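Vibralactone Cyclase (Boreostereum vibrans, PDB 6KD0) catalyses the cyclization that forms the fused bicyclic beta-lactone of vibralactone, using an alpha/beta-hydrolase fold. Local coordinates at residues H15-F25 / M315-A323. Residues are numbered along the deposited sequence; the frame is centred on the assembly and turned at random.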
loop_
_atom_site.group_PDB
_atom_site.type_symbol
_atom_site.label_atom_id
_atom_site.label_comp_id
_atom_site.label_asym_id
_atom_site.label_seq_id
_atom_site.Cartn_x
_atom_site.Cartn_y
_atom_site.Cartn_z
ATOM N N HIS A 15 19.842 11.032 -0.823
ATOM C CA HIS A 15 20.653 10.025 -0.151
ATOM C C HIS A 15 21.894 9.738 -0.994
ATOM O O HIS A 15 21.776 9.577 -2.219
ATOM C CB HIS A 15 19.839 8.738 0.042
ATOM C CG HIS A 15 20.465 7.747 0.978
ATOM N ND1 HIS A 15 21.586 7.008 0.650
ATOM C CD2 HIS A 15 20.111 7.359 2.227
ATOM C CE1 HIS A 15 21.904 6.223 1.664
ATOM N NE2 HIS A 15 21.021 6.411 2.631
ATOM N N PRO A 16 23.088 9.658 -0.386
ATOM C CA PRO A 16 24.310 9.427 -1.178
ATOM C C PRO A 16 24.256 8.190 -2.043
ATOM O O PRO A 16 24.901 8.162 -3.095
ATOM C CB PRO A 16 25.400 9.292 -0.102
ATOM C CG PRO A 16 24.871 10.018 1.062
ATOM C CD PRO A 16 23.391 9.779 1.053
ATOM N N GLU A 17 23.530 7.148 -1.623
ATOM C CA GLU A 17 23.426 5.953 -2.446
ATOM C C GLU A 17 22.428 6.138 -3.574
ATOM O O GLU A 17 22.503 5.422 -4.582
ATOM C CB GLU A 17 23.049 4.739 -1.593
ATOM C CG GLU A 17 24.183 4.268 -0.693
ATOM C CD GLU A 17 23.740 3.303 0.396
ATOM O OE1 GLU A 17 22.821 2.483 0.149
ATOM O OE2 GLU A 17 24.319 3.373 1.502
ATOM N N PHE A 18 21.507 7.095 -3.445
ATOM C CA PHE A 18 20.491 7.273 -4.470
ATOM C C PHE A 18 20.910 8.207 -5.602
ATOM O O PHE A 18 20.525 7.980 -6.753
ATOM C CB PHE A 18 19.192 7.809 -3.863
ATOM C CG PHE A 18 18.100 7.971 -4.876
ATOM C CD1 PHE A 18 17.537 6.859 -5.484
ATOM C CD2 PHE A 18 17.656 9.226 -5.240
ATOM C CE1 PHE A 18 16.540 6.999 -6.428
ATOM C CE2 PHE A 18 16.663 9.368 -6.182
ATOM C CZ PHE A 18 16.105 8.246 -6.776
ATOM N N ALA A 19 21.656 9.272 -5.305
ATOM C CA ALA A 19 22.031 10.239 -6.341
ATOM C C ALA A 19 22.677 9.596 -7.567
ATOM O O ALA A 19 22.247 9.902 -8.693
ATOM C CB ALA A 19 22.945 11.316 -5.732
ATOM N N PRO A 20 23.674 8.703 -7.446
ATOM C CA PRO A 20 24.248 8.122 -8.678
ATOM C C PRO A 20 23.273 7.234 -9.431
ATOM O O PRO A 20 23.217 7.273 -10.676
ATOM C CB PRO A 20 25.473 7.333 -8.181
ATOM C CG PRO A 20 25.385 7.261 -6.713
ATOM C CD PRO A 20 24.356 8.232 -6.226
ATOM N N VAL A 21 22.479 6.447 -8.698
ATOM C CA VAL A 21 21.473 5.595 -9.331
ATOM C C VAL A 21 20.470 6.443 -10.093
ATOM O O VAL A 21 20.067 6.107 -11.215
ATOM C CB VAL A 21 20.766 4.721 -8.280
ATOM C CG1 VAL A 21 19.590 3.996 -8.904
ATOM C CG2 VAL A 21 21.751 3.734 -7.677
ATOM N N TRP A 22 20.032 7.544 -9.483
ATOM C CA TRP A 22 19.099 8.447 -10.159
ATOM C C TRP A 22 19.737 9.067 -11.393
ATOM O O TRP A 22 19.077 9.232 -12.428
ATOM C CB TRP A 22 18.632 9.534 -9.186
ATOM C CG TRP A 22 17.613 10.464 -9.788
ATOM C CD1 TRP A 22 17.738 11.814 -9.974
ATOM C CD2 TRP A 22 16.332 10.103 -10.307
ATOM N NE1 TRP A 22 16.603 12.315 -10.566
ATOM C CE2 TRP A 22 15.726 11.285 -10.786
ATOM C CE3 TRP A 22 15.631 8.897 -10.409
ATOM C CZ2 TRP A 22 14.459 11.298 -11.342
ATOM C CZ3 TRP A 22 14.363 8.916 -10.973
ATOM C CH2 TRP A 22 13.794 10.106 -11.434
ATOM N N ALA A 23 21.026 9.412 -11.303
ATOM C CA ALA A 23 21.713 10.000 -12.446
ATOM C C ALA A 23 21.729 9.051 -13.638
ATOM O O ALA A 23 21.732 9.504 -14.789
ATOM C CB ALA A 23 23.134 10.412 -12.054
ATOM N N ALA A 24 21.725 7.738 -13.401
ATOM C CA ALA A 24 21.700 6.817 -14.541
ATOM C C ALA A 24 20.299 6.387 -14.987
ATOM O O ALA A 24 20.179 5.689 -16.004
ATOM C CB ALA A 24 22.519 5.562 -14.243
ATOM N N PHE A 25 19.246 6.770 -14.277
ATOM C CA PHE A 25 17.889 6.343 -14.638
ATOM C C PHE A 25 17.469 6.981 -15.955
ATOM O O PHE A 25 17.572 8.203 -16.097
ATOM C CB PHE A 25 16.917 6.731 -13.529
ATOM C CG PHE A 25 15.486 6.316 -13.781
ATOM C CD1 PHE A 25 15.140 4.980 -13.892
ATOM C CD2 PHE A 25 14.483 7.272 -13.874
ATOM C CE1 PHE A 25 13.815 4.601 -14.101
ATOM C CE2 PHE A 25 13.157 6.904 -14.084
ATOM C CZ PHE A 25 12.827 5.565 -14.195
ATOM N N MET A 315 10.505 0.089 -5.597
ATOM C CA MET A 315 9.893 -0.655 -6.694
ATOM C C MET A 315 10.605 -0.415 -8.007
ATOM O O MET A 315 10.597 -1.282 -8.889
ATOM C CB MET A 315 8.424 -0.261 -6.865
ATOM C CG MET A 315 7.552 -0.554 -5.655
ATOM S SD MET A 315 7.434 -2.307 -5.255
ATOM C CE MET A 315 6.461 -2.888 -6.647
ATOM N N LEU A 316 11.217 0.744 -8.152
ATOM C CA LEU A 316 11.931 1.069 -9.371
ATOM C C LEU A 316 13.421 0.784 -9.285
ATOM O O LEU A 316 14.066 0.649 -10.330
ATOM C CB LEU A 316 11.708 2.539 -9.725
ATOM C CG LEU A 316 10.444 2.769 -10.559
ATOM C CD1 LEU A 316 9.149 2.668 -9.707
ATOM C CD2 LEU A 316 10.522 4.082 -11.284
ATOM N N PHE A 317 13.983 0.676 -8.081
ATOM C CA PHE A 317 15.422 0.494 -7.923
ATOM C C PHE A 317 15.710 -0.593 -6.898
ATOM O O PHE A 317 16.552 -0.429 -6.022
ATOM C CB PHE A 317 16.078 1.811 -7.520
ATOM C CG PHE A 317 15.783 2.942 -8.463
ATOM C CD1 PHE A 317 16.465 3.051 -9.658
ATOM C CD2 PHE A 317 14.805 3.882 -8.167
ATOM C CE1 PHE A 317 16.196 4.083 -10.547
ATOM C CE2 PHE A 317 14.527 4.927 -9.050
ATOM C CZ PHE A 317 15.222 5.025 -10.244
ATOM N N ARG A 318 15.014 -1.730 -6.995
ATOM C CA ARG A 318 15.133 -2.757 -5.962
ATOM C C ARG A 318 16.565 -3.262 -5.800
ATOM O O ARG A 318 16.920 -3.753 -4.723
ATOM C CB ARG A 318 14.196 -3.934 -6.266
ATOM C CG ARG A 318 14.122 -4.985 -5.134
ATOM C CD ARG A 318 13.562 -4.360 -3.846
ATOM N NE ARG A 318 12.139 -4.078 -4.054
ATOM C CZ ARG A 318 11.167 -4.959 -3.834
ATOM N NH1 ARG A 318 11.455 -6.165 -3.345
ATOM N NH2 ARG A 318 9.899 -4.641 -4.098
ATOM N N SER A 319 17.411 -3.121 -6.821
ATOM C CA SER A 319 18.772 -3.635 -6.699
ATOM C C SER A 319 19.619 -2.784 -5.757
ATOM O O SER A 319 20.680 -3.239 -5.319
ATOM C CB SER A 319 19.426 -3.739 -8.076
ATOM O OG SER A 319 19.574 -2.458 -8.661
ATOM N N MET A 320 19.172 -1.574 -5.421
ATOM C CA MET A 320 19.834 -0.797 -4.382
ATOM C C MET A 320 19.804 -1.570 -3.076
ATOM O O MET A 320 18.798 -2.201 -2.739
ATOM C CB MET A 320 19.144 0.555 -4.178
ATOM C CG MET A 320 19.417 1.618 -5.218
ATOM S SD MET A 320 18.465 3.105 -4.846
ATOM C CE MET A 320 19.378 3.793 -3.468
ATOM N N LYS A 321 20.919 -1.533 -2.339
ATOM C CA LYS A 321 20.927 -2.122 -1.002
ATOM C C LYS A 321 19.885 -1.454 -0.109
ATOM O O LYS A 321 19.215 -2.125 0.689
ATOM C CB LYS A 321 22.323 -2.013 -0.385
ATOM C CG LYS A 321 23.380 -2.821 -1.127
ATOM C CD LYS A 321 24.780 -2.229 -0.962
ATOM C CE LYS A 321 24.830 -0.699 -1.123
ATOM N NZ LYS A 321 24.365 -0.205 -2.447
ATOM N N LEU A 322 19.710 -0.140 -0.259
ATOM C CA LEU A 322 18.704 0.583 0.520
ATOM C C LEU A 322 17.286 0.109 0.203
ATOM O O LEU A 322 16.444 0.005 1.106
ATOM C CB LEU A 322 18.832 2.081 0.257
ATOM C CG LEU A 322 18.167 3.028 1.248
ATOM C CD1 LEU A 322 18.674 2.793 2.675
ATOM C CD2 LEU A 322 18.410 4.453 0.819
ATOM N N ALA A 323 17.001 -0.153 -1.078
ATOM C CA ALA A 323 15.691 -0.657 -1.487
ATOM C C ALA A 323 15.440 -2.049 -0.924
ATOM O O ALA A 323 14.324 -2.370 -0.488
ATOM C CB ALA A 323 15.595 -0.659 -3.013
HETATM O O HOH W 1 21.544 1.476 -1.644
#
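An aromatic cluster of F18, F25 and F317 joins the N-terminal helix 18-24 of this alpha/beta hydrolase to the turn between helices 313-316 and 321-338. F317 opens that turn, a type I beta turn closed by M320 at the N-cap of helix 321-338, and its ring pushes in among the side chains of the N-terminal helix. F18 directs its edge at the F317 face in a T-shaped pair, planes at 80°, and F317 in turn sets its edge to the F25 face in an offset edge-to-face pair, CZ lying toward the rim of that ring, 3.6 Å from F25 CD1. V21 slides past F317 in the opposite direction; a chi1 of 172° swings CG1 away from the backbone N and over toward the F317 ring, 3.4 Å from F317 CD1, a tight fit. M320 SD lies at the edge of the F18 ring, 3.9 Å from F18 CD1, a Met-aromatic contact, and the bend at chi3 (75°) turns CE onto the backbone of E17 and F18. Nearer the start of the helix, L322 CD2 sits over the centre of the H15 ring in a CH-pi contact, 3.7 Å from the centroid. The same imidazole takes the E17 N-H on ND1 (3.0 Å), nearly in the ring plane, capping the turn into the helix; an alanine in place of H15 would probably leave E17 N without that acceptor and take away the ring face under L322 CD2. Alongside, a water accepts from L322 N at 2.8 Å and, weakly, from K321 NZ; E17 and K321 themselves stay beyond salt-bridge distance. Around the contact, V309 of strand 309-310 touches H15, F18 and L322, L236 lies against W22 and L316, and F25 leans on F41 of helix 35-54.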